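PDB 2QIB: TetR-family transcriptional regulator from Streptomyces coelicolor A3, which probably acts as a DNA-binding transcription factor that recognises cis-regulatory sequences through a helix-turn-helix domain. Local coordinates for residues A[21-26]-A[66-71]; A[75-80]-A[133-138]; A[127-132]-A[155-160]. All coordinates share one frame; numbering follows the deposited sequence.

Contact 1 (A[21-26]-A[66-71])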
ATOM      1  N   VAL A  21      14.522 -25.311  -3.411  1.00 16.46           N
ATOM      2  CA  VAL A  21      15.829 -24.705  -3.512  1.00 16.82           C
ATOM      3  C   VAL A  21      15.677 -23.315  -4.099  1.00 15.81           C
ATOM      4  O   VAL A  21      16.272 -22.340  -3.608  1.00 16.24           O
ATOM      5  CB  VAL A  21      16.733 -25.582  -4.380  1.00 16.59           C
ATOM      6  CG1 VAL A  21      17.996 -24.831  -4.796  1.00 17.92           C
ATOM      7  CG2 VAL A  21      17.067 -26.890  -3.635  1.00 17.85           C
ATOM      8  N   ALA A  22      14.895 -23.221  -5.168  1.00 15.90           N
ATOM      9  CA  ALA A  22      14.613 -21.917  -5.788  1.00 16.81           C
ATOM     10  C   ALA A  22      13.991 -20.948  -4.808  1.00 17.38           C
ATOM     11  O   ALA A  22      14.385 -19.771  -4.737  1.00 17.10           O
ATOM     12  CB  ALA A  22      13.710 -22.083  -7.003  1.00 17.60           C
ATOM     13  N   LEU A  23      12.995 -21.426  -4.066  1.00 16.92           N
ATOM     14  CA  LEU A  23      12.342 -20.574  -3.080  1.00 17.21           C
ATOM     15  C   LEU A  23      13.349 -20.095  -2.036  1.00 17.47           C
ATOM     16  O   LEU A  23      13.351 -18.913  -1.661  1.00 18.19           O
ATOM     17  CB  LEU A  23      11.192 -21.325  -2.412  1.00 17.61           C
ATOM     18  CG  LEU A  23      10.420 -20.433  -1.418  1.00 17.59           C
ATOM     19  CD1 LEU A  23      10.060 -19.035  -1.994  1.00 20.40           C
ATOM     20  CD2 LEU A  23       9.182 -21.169  -1.016  1.00 21.08           C
ATOM     21  N   ASP A  24      14.223 -20.994  -1.595  1.00 16.93           N
ATOM     22  CA  ASP A  24      15.251 -20.608  -0.625  1.00 17.19           C
ATOM     23  C   ASP A  24      16.133 -19.446  -1.146  1.00 16.34           C
ATOM     24  O   ASP A  24      16.329 -18.441  -0.475  1.00 16.08           O
ATOM     25  CB  ASP A  24      16.141 -21.800  -0.278  1.00 16.44           C
ATOM     26  CG  ASP A  24      17.201 -21.440   0.757  1.00 22.34           C
ATOM     27  OD1 ASP A  24      16.838 -20.874   1.795  1.00 28.42           O
ATOM     28  OD2 ASP A  24      18.394 -21.700   0.530  1.00 28.17           O
ATOM     29  N   LEU A  25      16.644 -19.594  -2.363  1.00 16.08           N
ATOM     30  CA  LEU A  25      17.540 -18.593  -2.944  1.00 15.87           C
ATOM     31  C   LEU A  25      16.825 -17.294  -3.271  1.00 16.14           C
ATOM     32  O   LEU A  25      17.348 -16.223  -2.953  1.00 16.48           O
ATOM     33  CB  LEU A  25      18.294 -19.156  -4.159  1.00 16.58           C
ATOM     34  CG  LEU A  25      19.237 -20.334  -3.842  1.00 15.40           C
ATOM     35  CD1 LEU A  25      20.049 -20.673  -5.105  1.00 18.88           C
ATOM     36  CD2 LEU A  25      20.149 -20.021  -2.668  1.00 18.41           C
ATOM     37  N   PHE A  26      15.631 -17.395  -3.867  1.00 15.33           N
ATOM     38  CA  PHE A  26      14.831 -16.208  -4.194  1.00 16.92           C
ATOM     39  C   PHE A  26      14.300 -15.529  -2.929  1.00 17.45           C
ATOM     40  O   PHE A  26      13.856 -14.371  -2.983  1.00 18.66           O
ATOM     41  CB  PHE A  26      13.680 -16.557  -5.123  1.00 16.21           C
ATOM     42  CG  PHE A  26      14.107 -16.830  -6.554  1.00 15.95           C
ATOM     43  CD1 PHE A  26      14.862 -15.878  -7.268  1.00 19.18           C
ATOM     44  CD2 PHE A  26      13.717 -18.000  -7.208  1.00 15.73           C
ATOM     45  CE1 PHE A  26      15.221 -16.120  -8.624  1.00 17.59           C
ATOM     46  CE2 PHE A  26      14.064 -18.252  -8.525  1.00 18.04           C
ATOM     47  CZ  PHE A  26      14.832 -17.319  -9.247  1.00 17.14           C
ATOM     48  N   GLN A  66       4.494 -19.304  -6.267  1.00 19.81           N
ATOM     49  CA  GLN A  66       3.266 -20.067  -6.005  1.00 20.74           C
ATOM     50  C   GLN A  66       3.312 -20.801  -4.668  1.00 20.17           C
ATOM     51  O   GLN A  66       2.357 -20.758  -3.878  1.00 19.58           O
ATOM     52  CB  GLN A  66       3.004 -21.061  -7.144  1.00 21.31           C
ATOM     53  CG  GLN A  66       1.797 -22.000  -6.883  1.00 25.53           C
ATOM     54  CD  GLN A  66       0.490 -21.305  -7.209  1.00 31.66           C
ATOM     55  OE1 GLN A  66      -0.337 -21.037  -6.329  1.00 37.24           O
ATOM     56  NE2 GLN A  66       0.305 -20.986  -8.480  1.00 33.66           N
ATOM     57  N   ARG A  67       4.415 -21.474  -4.396  1.00 18.69           N
ATOM     58  CA  ARG A  67       4.554 -22.137  -3.110  1.00 19.06           C
ATOM     59  C   ARG A  67       4.488 -21.144  -1.932  1.00 18.03           C
ATOM     60  O   ARG A  67       3.789 -21.372  -0.935  1.00 18.74           O
ATOM     61  CB  ARG A  67       5.873 -22.907  -3.044  1.00 18.53           C
ATOM     62  CG  ARG A  67       5.895 -23.779  -1.789  1.00 17.69           C
ATOM     63  CD  ARG A  67       7.176 -24.526  -1.561  1.00 22.30           C
ATOM     64  NE  ARG A  67       7.287 -25.663  -2.476  1.00 20.20           N
ATOM     65  CZ  ARG A  67       8.287 -26.525  -2.445  1.00 20.66           C
ATOM     66  NH1 ARG A  67       9.257 -26.363  -1.552  1.00 22.07           N
ATOM     67  NH2 ARG A  67       8.332 -27.540  -3.314  1.00 22.81           N
ATOM     68  N   ALA A  68       5.241 -20.052  -2.071  1.00 18.18           N
ATOM     69  CA  ALA A  68       5.303 -19.001  -1.034  1.00 18.10           C
ATOM     70  C   ALA A  68       3.933 -18.351  -0.812  1.00 18.54           C
ATOM     71  O   ALA A  68       3.509 -18.117   0.337  1.00 19.07           O
ATOM     72  CB  ALA A  68       6.283 -17.956  -1.447  1.00 18.34           C
ATOM     73  N   SER A  69       3.255 -18.072  -1.917  1.00 17.67           N
ATOM     74  CA  SER A  69       1.920 -17.461  -1.894  1.00 19.40           C
ATOM     75  C   SER A  69       0.904 -18.370  -1.201  1.00 20.10           C
ATOM     76  O   SER A  69       0.087 -17.905  -0.385  1.00 20.00           O
ATOM     77  CB  SER A  69       1.492 -17.113  -3.334  1.00 19.16           C
ATOM     78  OG  SER A  69       2.326 -16.071  -3.836  1.00 21.96           O
ATOM     79  N   ASP A  70       0.934 -19.672  -1.515  1.00 19.28           N
ATOM     80  CA  ASP A  70       0.089 -20.646  -0.829  1.00 21.12           C
ATOM     81  C   ASP A  70       0.352 -20.704   0.664  1.00 20.89           C
ATOM     82  O   ASP A  70      -0.592 -20.807   1.469  1.00 20.59           O
ATOM     83  CB  ASP A  70       0.260 -22.051  -1.435  1.00 22.56           C
ATOM     84  CG  ASP A  70      -0.352 -22.151  -2.822  1.00 25.22           C
ATOM     85  OD1 ASP A  70      -1.162 -21.275  -3.164  1.00 29.00           O
ATOM     86  OD2 ASP A  70      -0.007 -23.080  -3.584  1.00 29.18           O
ATOM     87  N   ASP A  71       1.632 -20.653   1.019  1.00 20.65           N
ATOM     88  CA  ASP A  71       2.050 -20.656   2.420  1.00 20.25           C
ATOM     89  C   ASP A  71       1.427 -19.440   3.145  1.00 19.00           C
ATOM     90  O   ASP A  71       0.701 -19.606   4.166  1.00 19.91           O
ATOM     91  CB  ASP A  71       3.585 -20.663   2.464  1.00 20.46           C
ATOM     92  CG  ASP A  71       4.171 -20.514   3.877  1.00 22.74           C
ATOM     93  OD1 ASP A  71       3.454 -20.567   4.901  1.00 25.75           O
ATOM     94  OD2 ASP A  71       5.408 -20.327   3.955  1.00 25.63           O
TER
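Arg67 NH2 donates a hydrogen bond to the backbone oxygen of Gln16, while the aliphatic part of the same side chain lies against Leu23. One arginine therefore touches helix 11-28 twice, by its polar end and by its CD methylene. The chain leaves helix 57-75 extended and bends only at chi3 (-75°), a turn that leaves CD facing the leucine and carries the guanidinium past it toward the earlier turns of helix 11-28. Leu23 CD2 meets Arg67 CD at 3.9 Å, a contact between a methyl and a methylene, with the two side chains oblique to each other. The other branch of the leucine points elsewhere: Leu23 CD1 stands 4.0 Å from Ala68 CB, so the fork of the isobutyl group takes in two consecutive residues of the facing helix. With CG anti to the backbone N (chi1 -177°), Leu23 directs both methyls at helix 57-75, and its CA is 7.5 Å from that of Ala68. The small methyl of Ala68 is consistent with this approach; Ala64, a turn earlier on helix 57-75, also touches the leucine. In the TetR family the N-terminal domain is a three-helix unit containing the helix-turn-helix, here predicted at residues 35-54, and the following long helix links it to the C-terminal domain. The 21-26/66-71 contact thus sets the first helix against that connecting helix. Other faces of segment 21-26 look elsewhere in the DNA-binding domain: Val21 and Leu25 pack on Ile39 of helix 36-43, and the Phe26 ring meets Tyr61 edge-to-face. The interface is small, 127 Å² in all, and no hydrogen bond spans the two segments. A bound hexaethylene glycol, probably from the crystallisation liquor, comes within about 4 Å of the Leu23 side chain.

Contact 2 (A[75-80]-A[133-138])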
ATOM      1  N   ARG A  75      -1.496 -19.100   6.137  1.00 19.84           N
ATOM      2  CA  ARG A  75      -1.203 -18.474   7.427  1.00 19.24           C
ATOM      3  C   ARG A  75      -2.301 -17.523   7.863  1.00 18.83           C
ATOM      4  O   ARG A  75      -2.401 -17.216   9.040  1.00 18.60           O
ATOM      5  CB  ARG A  75       0.156 -17.757   7.421  1.00 18.86           C
ATOM      6  CG  ARG A  75       1.358 -18.737   7.365  1.00 19.47           C
ATOM      7  CD  ARG A  75       2.668 -17.955   7.417  1.00 20.80           C
ATOM      8  NE  ARG A  75       3.783 -18.781   6.973  1.00 21.05           N
ATOM      9  CZ  ARG A  75       5.026 -18.715   7.449  1.00 27.42           C
ATOM     10  NH1 ARG A  75       5.342 -17.894   8.457  1.00 25.16           N
ATOM     11  NH2 ARG A  75       5.961 -19.495   6.908  1.00 28.83           N
ATOM     12  N   PHE A  76      -3.121 -17.055   6.919  1.00 17.84           N
ATOM     13  CA  PHE A  76      -4.248 -16.147   7.258  1.00 17.87           C
ATOM     14  C   PHE A  76      -5.425 -16.840   7.962  1.00 18.10           C
ATOM     15  O   PHE A  76      -6.312 -16.166   8.505  1.00 19.45           O
ATOM     16  CB  PHE A  76      -4.788 -15.451   6.003  1.00 17.68           C
ATOM     17  CG  PHE A  76      -3.790 -14.548   5.314  1.00 17.28           C
ATOM     18  CD1 PHE A  76      -2.742 -13.948   5.999  1.00 18.14           C
ATOM     19  CD2 PHE A  76      -3.936 -14.296   3.960  1.00 18.30           C
ATOM     20  CE1 PHE A  76      -1.860 -13.080   5.337  1.00 19.29           C
ATOM     21  CE2 PHE A  76      -3.055 -13.446   3.291  1.00 18.98           C
ATOM     22  CZ  PHE A  76      -2.017 -12.849   3.987  1.00 18.30           C
ATOM     23  N   VAL A  77      -5.449 -18.175   7.930  1.00 17.58           N
ATOM     24  CA  VAL A  77      -6.591 -18.917   8.440  1.00 17.88           C
ATOM     25  C   VAL A  77      -6.465 -18.978   9.951  1.00 17.66           C
ATOM     26  O   VAL A  77      -5.433 -19.406  10.463  1.00 18.08           O
ATOM     27  CB  VAL A  77      -6.679 -20.339   7.830  1.00 18.20           C
ATOM     28  CG1 VAL A  77      -7.869 -21.088   8.449  1.00 18.82           C
ATOM     29  CG2 VAL A  77      -6.836 -20.241   6.300  1.00 19.79           C
ATOM     30  N   GLU A  78      -7.518 -18.550  10.652  1.00 17.49           N
ATOM     31  CA  GLU A  78      -7.493 -18.390  12.125  1.00 18.00           C
ATOM     32  C   GLU A  78      -8.901 -18.669  12.643  1.00 17.99           C
ATOM     33  O   GLU A  78      -9.865 -18.189  12.060  1.00 18.66           O
ATOM     34  CB  GLU A  78      -7.082 -16.943  12.472  1.00 16.96           C
ATOM     35  CG  GLU A  78      -7.017 -16.623  13.981  1.00 18.67           C
ATOM     36  CD  GLU A  78      -5.950 -17.426  14.744  1.00 21.51           C
ATOM     37  OE1 GLU A  78      -4.943 -17.847  14.142  1.00 21.81           O
ATOM     38  OE2 GLU A  78      -6.096 -17.611  15.980  1.00 21.11           O
ATOM     39  N   PRO A  79      -9.040 -19.496  13.708  1.00 20.96           N
ATOM     40  CA  PRO A  79     -10.371 -19.835  14.231  1.00 21.27           C
ATOM     41  C   PRO A  79     -11.174 -18.601  14.623  1.00 22.20           C
ATOM     42  O   PRO A  79     -10.613 -17.618  15.142  1.00 21.71           O
ATOM     43  CB  PRO A  79     -10.065 -20.659  15.494  1.00 22.31           C
ATOM     44  CG  PRO A  79      -8.729 -21.207  15.258  1.00 22.66           C
ATOM     45  CD  PRO A  79      -7.974 -20.154  14.474  1.00 21.07           C
ATOM     46  N   ARG A  80     -12.478 -18.652  14.352  1.00 22.39           N
ATOM     47  CA  ARG A  80     -13.378 -17.554  14.689  1.00 23.46           C
ATOM     48  C   ARG A  80     -13.861 -17.675  16.127  1.00 24.15           C
ATOM     49  O   ARG A  80     -15.024 -18.036  16.381  1.00 24.86           O
ATOM     50  CB  ARG A  80     -14.535 -17.484  13.701  1.00 23.99           C
ATOM     51  CG  ARG A  80     -14.054 -17.287  12.276  1.00 25.79           C
ATOM     52  CD  ARG A  80     -15.152 -16.860  11.310  1.00 31.80           C
ATOM     53  NE  ARG A  80     -16.257 -17.810  11.196  1.00 39.21           N
ATOM     54  CZ  ARG A  80     -16.216 -18.965  10.534  1.00 42.84           C
ATOM     55  NH1 ARG A  80     -15.106 -19.378   9.929  1.00 46.83           N
ATOM     56  NH2 ARG A  80     -17.296 -19.728  10.490  1.00 45.72           N
ATOM     57  N   TYR A 133      -8.421 -10.567   2.286  1.00 16.10           N
ATOM     58  CA  TYR A 133      -9.738  -9.938   2.240  1.00 17.66           C
ATOM     59  C   TYR A 133     -10.863 -10.923   2.654  1.00 18.02           C
ATOM     60  O   TYR A 133     -11.700 -10.622   3.524  1.00 17.75           O
ATOM     61  CB  TYR A 133      -9.954  -9.389   0.810  1.00 18.65           C
ATOM     62  CG  TYR A 133     -11.273  -8.692   0.597  1.00 19.58           C
ATOM     63  CD1 TYR A 133     -11.515  -7.426   1.137  1.00 20.80           C
ATOM     64  CD2 TYR A 133     -12.276  -9.292  -0.168  1.00 22.85           C
ATOM     65  CE1 TYR A 133     -12.735  -6.765   0.928  1.00 22.44           C
ATOM     66  CE2 TYR A 133     -13.518  -8.642  -0.376  1.00 21.55           C
ATOM     67  CZ  TYR A 133     -13.712  -7.377   0.156  1.00 23.58           C
ATOM     68  OH  TYR A 133     -14.939  -6.730  -0.023  1.00 24.99           O
ATOM     69  N   VAL A 134     -10.867 -12.099   2.030  1.00 17.09           N
ATOM     70  CA  VAL A 134     -11.865 -13.130   2.326  1.00 18.09           C
ATOM     71  C   VAL A 134     -11.846 -13.530   3.819  1.00 17.16           C
ATOM     72  O   VAL A 134     -12.901 -13.712   4.448  1.00 17.93           O
ATOM     73  CB  VAL A 134     -11.657 -14.343   1.395  1.00 18.04           C
ATOM     74  CG1 VAL A 134     -12.486 -15.590   1.903  1.00 18.72           C
ATOM     75  CG2 VAL A 134     -12.079 -13.953  -0.037  1.00 20.28           C
ATOM     76  N   GLN A 135     -10.657 -13.697   4.375  1.00 16.55           N
ATOM     77  CA  GLN A 135     -10.564 -14.061   5.801  1.00 16.43           C
ATOM     78  C   GLN A 135     -11.066 -12.965   6.725  1.00 15.50           C
ATOM     79  O   GLN A 135     -11.775 -13.230   7.695  1.00 14.61           O
ATOM     80  CB  GLN A 135      -9.141 -14.476   6.177  1.00 16.30           C
ATOM     81  CG  GLN A 135      -8.703 -15.829   5.556  1.00 18.59           C
ATOM     82  CD  GLN A 135      -9.737 -16.961   5.819  1.00 19.45           C
ATOM     83  OE1 GLN A 135     -10.126 -17.218   6.947  1.00 21.05           O
ATOM     84  NE2 GLN A 135     -10.189 -17.613   4.750  1.00 21.90           N
ATOM     85  N   ILE A 136     -10.701 -11.715   6.420  1.00 14.73           N
ATOM     86  CA  ILE A 136     -11.156 -10.619   7.260  1.00 15.83           C
ATOM     87  C   ILE A 136     -12.678 -10.520   7.222  1.00 16.07           C
ATOM     88  O   ILE A 136     -13.297 -10.443   8.248  1.00 16.53           O
ATOM     89  CB  ILE A 136     -10.527  -9.296   6.823  1.00 14.49           C
ATOM     90  CG1 ILE A 136      -9.010  -9.340   7.143  1.00 16.21           C
ATOM     91  CG2 ILE A 136     -11.254  -8.109   7.515  1.00 15.60           C
ATOM     92  CD1 ILE A 136      -8.217  -8.281   6.382  1.00 16.94           C
ATOM     93  N   LEU A 137     -13.293 -10.602   6.040  1.00 17.60           N
ATOM     94  CA  LEU A 137     -14.753 -10.576   5.995  1.00 18.63           C
ATOM     95  C   LEU A 137     -15.400 -11.736   6.742  1.00 18.66           C
ATOM     96  O   LEU A 137     -16.440 -11.557   7.345  1.00 19.29           O
ATOM     97  CB  LEU A 137     -15.258 -10.562   4.567  1.00 19.61           C
ATOM     98  CG  LEU A 137     -14.932  -9.294   3.760  1.00 20.86           C
ATOM     99  CD1 LEU A 137     -15.623  -9.400   2.411  1.00 24.42           C
ATOM    100  CD2 LEU A 137     -15.357  -8.004   4.458  1.00 23.92           C
ATOM    101  N   SER A 138     -14.790 -12.914   6.676  1.00 18.45           N
ATOM    102  CA  SER A 138     -15.310 -14.085   7.401  1.00 18.82           C
ATOM    103  C   SER A 138     -15.379 -13.798   8.904  1.00 18.26           C
ATOM    104  O   SER A 138     -16.374 -14.081   9.586  1.00 19.75           O
ATOM    105  CB  SER A 138     -14.412 -15.296   7.132  1.00 17.56           C
ATOM    106  OG  SER A 138     -14.875 -16.430   7.872  1.00 18.72           O
TER
HETATM  107  O   HOH W   1      -8.942 -16.516   9.173  1.00 17.86           O
HETATM  108  O   HOH W   2     -12.597 -18.135   8.176  1.00 32.56           O
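Phe76 and Gln135 make the closely packed end of a surface contact between helix 119-140 of the TetR-type C-terminal domain and the loop that follows the long connecting helix 57-75. Gln135 CG lies 4.0 Å from Phe76 CB and about as near to the carbonyl oxygen of Phe76. The phenylalanine ring then leads away from this segment of the helix to lie against Ala132 and Val128, about one and two turns earlier, where it is buried. Gln135 bends at chi2 (-51°), bringing its amide past Val77 and its OE1 to the two waters that lie between loop and helix. Here direct packing gives way to water. One water is 2.6 Å from Gln135 OE1 and also hydrogen-bonds to Phe76 O, though it cannot serve every acceptor around it at once; Glu78 N adds a weak bond to it. A second water donates to the same OE1 over 2.9 Å, and this oxygen is therefore approached by both bridging waters. Glu78 turns its carboxylate away from helix 119-140, into salt bridges with Arg90 and Arg94 of helix 84-101, and in this way the loop is tied to a different helix on that side. At the far end Arg80 CD lies 3.5 Å from both the hydroxyl OG and the backbone O of Ser138, and the guanidinium meets that hydroxyl obliquely. No direct hydrogen bond joins the two segments. The second water also bonds to Ser138 OG, and its weak bond from Arg80 NH1 is 3.3 Å long.

Contact 3 (A[127-132]-A[155-160])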
ATOM      1  N   SER A 127      -3.777 -12.673  -5.575  1.00 21.26           N
ATOM      2  CA  SER A 127      -4.524 -13.780  -4.985  1.00 22.14           C
ATOM      3  C   SER A 127      -4.299 -13.842  -3.461  1.00 20.71           C
ATOM      4  O   SER A 127      -5.206 -14.185  -2.704  1.00 21.60           O
ATOM      5  CB  SER A 127      -4.180 -15.116  -5.660  1.00 23.21           C
ATOM      6  OG  SER A 127      -2.928 -15.606  -5.220  1.00 26.64           O
ATOM      7  N   VAL A 128      -3.085 -13.497  -3.023  1.00 19.80           N
ATOM      8  CA  VAL A 128      -2.779 -13.393  -1.576  1.00 20.23           C
ATOM      9  C   VAL A 128      -3.572 -12.221  -0.938  1.00 19.62           C
ATOM     10  O   VAL A 128      -4.193 -12.389   0.124  1.00 18.36           O
ATOM     11  CB  VAL A 128      -1.256 -13.260  -1.297  1.00 20.67           C
ATOM     12  CG1 VAL A 128      -0.984 -13.190   0.214  1.00 21.07           C
ATOM     13  CG2 VAL A 128      -0.476 -14.422  -1.926  1.00 20.51           C
ATOM     14  N   ARG A 129      -3.577 -11.061  -1.601  1.00 18.51           N
ATOM     15  CA  ARG A 129      -4.347  -9.917  -1.116  1.00 18.89           C
ATOM     16  C   ARG A 129      -5.824 -10.276  -1.001  1.00 19.26           C
ATOM     17  O   ARG A 129      -6.474  -9.967   0.011  1.00 19.37           O
ATOM     18  CB  ARG A 129      -4.183  -8.731  -2.054  1.00 19.77           C
ATOM     19  CG  ARG A 129      -2.777  -8.182  -2.057  1.00 20.04           C
ATOM     20  CD  ARG A 129      -2.667  -7.107  -3.139  1.00 23.79           C
ATOM     21  NE  ARG A 129      -1.367  -6.460  -3.077  1.00 22.98           N
ATOM     22  CZ  ARG A 129      -0.664  -6.113  -4.132  1.00 25.92           C
ATOM     23  NH1 ARG A 129      -1.122  -6.403  -5.364  1.00 25.51           N
ATOM     24  NH2 ARG A 129       0.520  -5.537  -3.964  1.00 24.63           N
ATOM     25  N   GLN A 130      -6.349 -10.945  -2.027  1.00 18.42           N
ATOM     26  CA  GLN A 130      -7.732 -11.392  -1.967  1.00 19.23           C
ATOM     27  C   GLN A 130      -7.988 -12.445  -0.856  1.00 18.74           C
ATOM     28  O   GLN A 130      -9.011 -12.398  -0.195  1.00 18.04           O
ATOM     29  CB  GLN A 130      -8.162 -11.908  -3.357  1.00 19.45           C
ATOM     30  CG  GLN A 130      -9.561 -12.479  -3.369  1.00 20.36           C
ATOM     31  CD  GLN A 130     -10.640 -11.412  -3.262  1.00 22.44           C
ATOM     32  OE1 GLN A 130     -10.370 -10.212  -3.375  1.00 24.17           O
ATOM     33  NE2 GLN A 130     -11.883 -11.850  -3.088  1.00 23.48           N
ATOM     34  N   ALA A 131      -7.059 -13.375  -0.634  1.00 18.15           N
ATOM     35  CA  ALA A 131      -7.169 -14.350   0.463  1.00 17.66           C
ATOM     36  C   ALA A 131      -7.267 -13.643   1.819  1.00 16.97           C
ATOM     37  O   ALA A 131      -8.119 -14.010   2.663  1.00 17.18           O
ATOM     38  CB  ALA A 131      -5.976 -15.295   0.460  1.00 16.80           C
ATOM     39  N   ALA A 132      -6.451 -12.597   2.008  1.00 16.51           N
ATOM     40  CA  ALA A 132      -6.544 -11.788   3.239  1.00 16.91           C
ATOM     41  C   ALA A 132      -7.938 -11.174   3.366  1.00 16.75           C
ATOM     42  O   ALA A 132      -8.577 -11.262   4.442  1.00 16.79           O
ATOM     43  CB  ALA A 132      -5.464 -10.669   3.254  1.00 17.10           C
ATOM     44  N   SER A 155      -7.845  -1.179   1.916  1.00 15.78           N
ATOM     45  CA  SER A 155      -6.828  -0.140   2.160  1.00 16.17           C
ATOM     46  C   SER A 155      -5.969  -0.547   3.380  1.00 16.21           C
ATOM     47  O   SER A 155      -4.745  -0.261   3.398  1.00 16.66           O
ATOM     48  CB  SER A 155      -7.442   1.259   2.353  1.00 16.68           C
ATOM     49  OG  SER A 155      -8.206   1.306   3.527  1.00 19.39           O
ATOM     50  N   TRP A 156      -6.568  -1.278   4.325  1.00 15.24           N
ATOM     51  CA  TRP A 156      -5.796  -1.805   5.466  1.00 14.26           C
ATOM     52  C   TRP A 156      -4.794  -2.860   4.998  1.00 15.19           C
ATOM     53  O   TRP A 156      -3.662  -2.884   5.457  1.00 15.45           O
ATOM     54  CB  TRP A 156      -6.674  -2.390   6.554  1.00 15.51           C
ATOM     55  CG  TRP A 156      -5.844  -2.881   7.711  1.00 15.15           C
ATOM     56  CD1 TRP A 156      -5.379  -2.168   8.796  1.00 15.32           C
ATOM     57  CD2 TRP A 156      -5.340  -4.208   7.855  1.00 13.07           C
ATOM     58  NE1 TRP A 156      -4.629  -3.021   9.637  1.00 15.99           N
ATOM     59  CE2 TRP A 156      -4.580  -4.254   9.054  1.00 14.21           C
ATOM     60  CE3 TRP A 156      -5.440  -5.374   7.067  1.00 15.24           C
ATOM     61  CZ2 TRP A 156      -3.958  -5.434   9.493  1.00 16.09           C
ATOM     62  CZ3 TRP A 156      -4.816  -6.563   7.533  1.00 16.43           C
ATOM     63  CH2 TRP A 156      -4.076  -6.556   8.716  1.00 14.75           C
ATOM     64  N   ILE A 157      -5.234  -3.731   4.105  1.00 14.37           N
ATOM     65  CA  ILE A 157      -4.321  -4.736   3.495  1.00 15.19           C
ATOM     66  C   ILE A 157      -3.127  -4.021   2.844  1.00 15.13           C
ATOM     67  O   ILE A 157      -1.989  -4.408   3.057  1.00 16.18           O
ATOM     68  CB  ILE A 157      -5.060  -5.656   2.495  1.00 15.53           C
ATOM     69  CG1 ILE A 157      -6.064  -6.542   3.264  1.00 15.10           C
ATOM     70  CG2 ILE A 157      -4.039  -6.503   1.672  1.00 16.74           C
ATOM     71  CD1 ILE A 157      -7.134  -7.211   2.375  1.00 16.68           C
ATOM     72  N   SER A 158      -3.357  -2.926   2.116  1.00 15.61           N
ATOM     73  CA  SER A 158      -2.235  -2.123   1.557  1.00 16.78           C
ATOM     74  C   SER A 158      -1.341  -1.535   2.657  1.00 16.07           C
ATOM     75  O   SER A 158      -0.108  -1.484   2.519  1.00 15.57           O
ATOM     76  CB  SER A 158      -2.775  -0.994   0.670  1.00 17.43           C
ATOM     77  OG  SER A 158      -3.550  -1.540  -0.420  1.00 20.65           O
ATOM     78  N   LEU A 159      -1.971  -1.066   3.734  1.00 14.28           N
ATOM     79  CA  LEU A 159      -1.262  -0.519   4.895  1.00 14.93           C
ATOM     80  C   LEU A 159      -0.343  -1.609   5.510  1.00 15.38           C
ATOM     81  O   LEU A 159       0.818  -1.333   5.903  1.00 15.67           O
ATOM     82  CB  LEU A 159      -2.275  -0.045   5.965  1.00 14.61           C
ATOM     83  CG  LEU A 159      -1.586   0.631   7.150  1.00 13.92           C
ATOM     84  CD1 LEU A 159      -1.042   2.003   6.693  1.00 15.94           C
ATOM     85  CD2 LEU A 159      -2.622   0.819   8.242  1.00 16.09           C
ATOM     86  N   ALA A 160      -0.889  -2.822   5.644  1.00 16.19           N
ATOM     87  CA  ALA A 160      -0.131  -3.941   6.215  1.00 15.97           C
ATOM     88  C   ALA A 160       1.055  -4.375   5.322  1.00 15.99           C
ATOM     89  O   ALA A 160       2.143  -4.685   5.834  1.00 15.40           O
ATOM     90  CB  ALA A 160      -1.052  -5.131   6.514  1.00 15.63           C
TER
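Ile157 supplies most of the apolar contact, its side chain pointing from helix 147-168 at the facing turn of helix 119-140. CG1 is anti to the carbonyl carbon (chi1 -67°), and the extended chi2 of 164° pushes CD1 out as the leading atom. That methyl rests 3.9 Å from Ala132 CB. It also touches main chain, with CD1 at 3.7 Å from Arg129 O, so the isoleucine tip sits over the helix surface beside a carbonyl that it meets by van der Waals contact alone. The second branch, Ile157 CG2, turns toward the arginine stem and stands 4.3 Å from Arg129 CG. The CA atoms of Arg129 and Ile157 are 6.9 Å apart.

Charged interactions lie at the margin. Arg129 NE forms a salt bridge with Glu161, one turn beyond Ile157 on helix 147-168, and NH1 forms another with Asp126 on its own helix.

The remaining packing places the pair within the TetR-type C-terminal domain. Trp156, next to Ile157, turns to helices 84-101 and 175-194 and meets Phe186 edge-to-face. On another side of helix 147-168, Ser158 OG hydrogen-bonds to Ser162 OG of the second subunit, and Ser155 packs on Leu159 of that chain, making this helix part of the dimer interface.

With no hydrogen bond between the two segments, and an isoleucine fitted against a methyl, an arginine stem and a carbonyl, shape governs their fit; directional links between the two helices lie beside this contact, among them the Arg129-Glu161 salt bridge and the hydrogen bond from Arg154 NH2 to Gln130 OE1.

From the N terminus, contact 1 closes first: the 39 residues between its segments include the predicted helix-turn-helix, after which helix 57-75 returns to pack on helix 11-28. Contact 2 opens directly afterward, where helix 57-75 ends, and closes 52 mostly helical residues later on helix 119-140. Contact 3 opens on the same helix just before that closure and ends on helix 147-168, so contacts 2 and 3 cross, whereas contact 1 precedes both in series. Ser69 packing on Val128 joins contacts 1 and 3 directly, and Phe76 of contact 2 packs on Val128 and Ala132 of contact 3. Together the three run from the DNA-binding domain through the connecting helix to the dimer-forming helix 147-168.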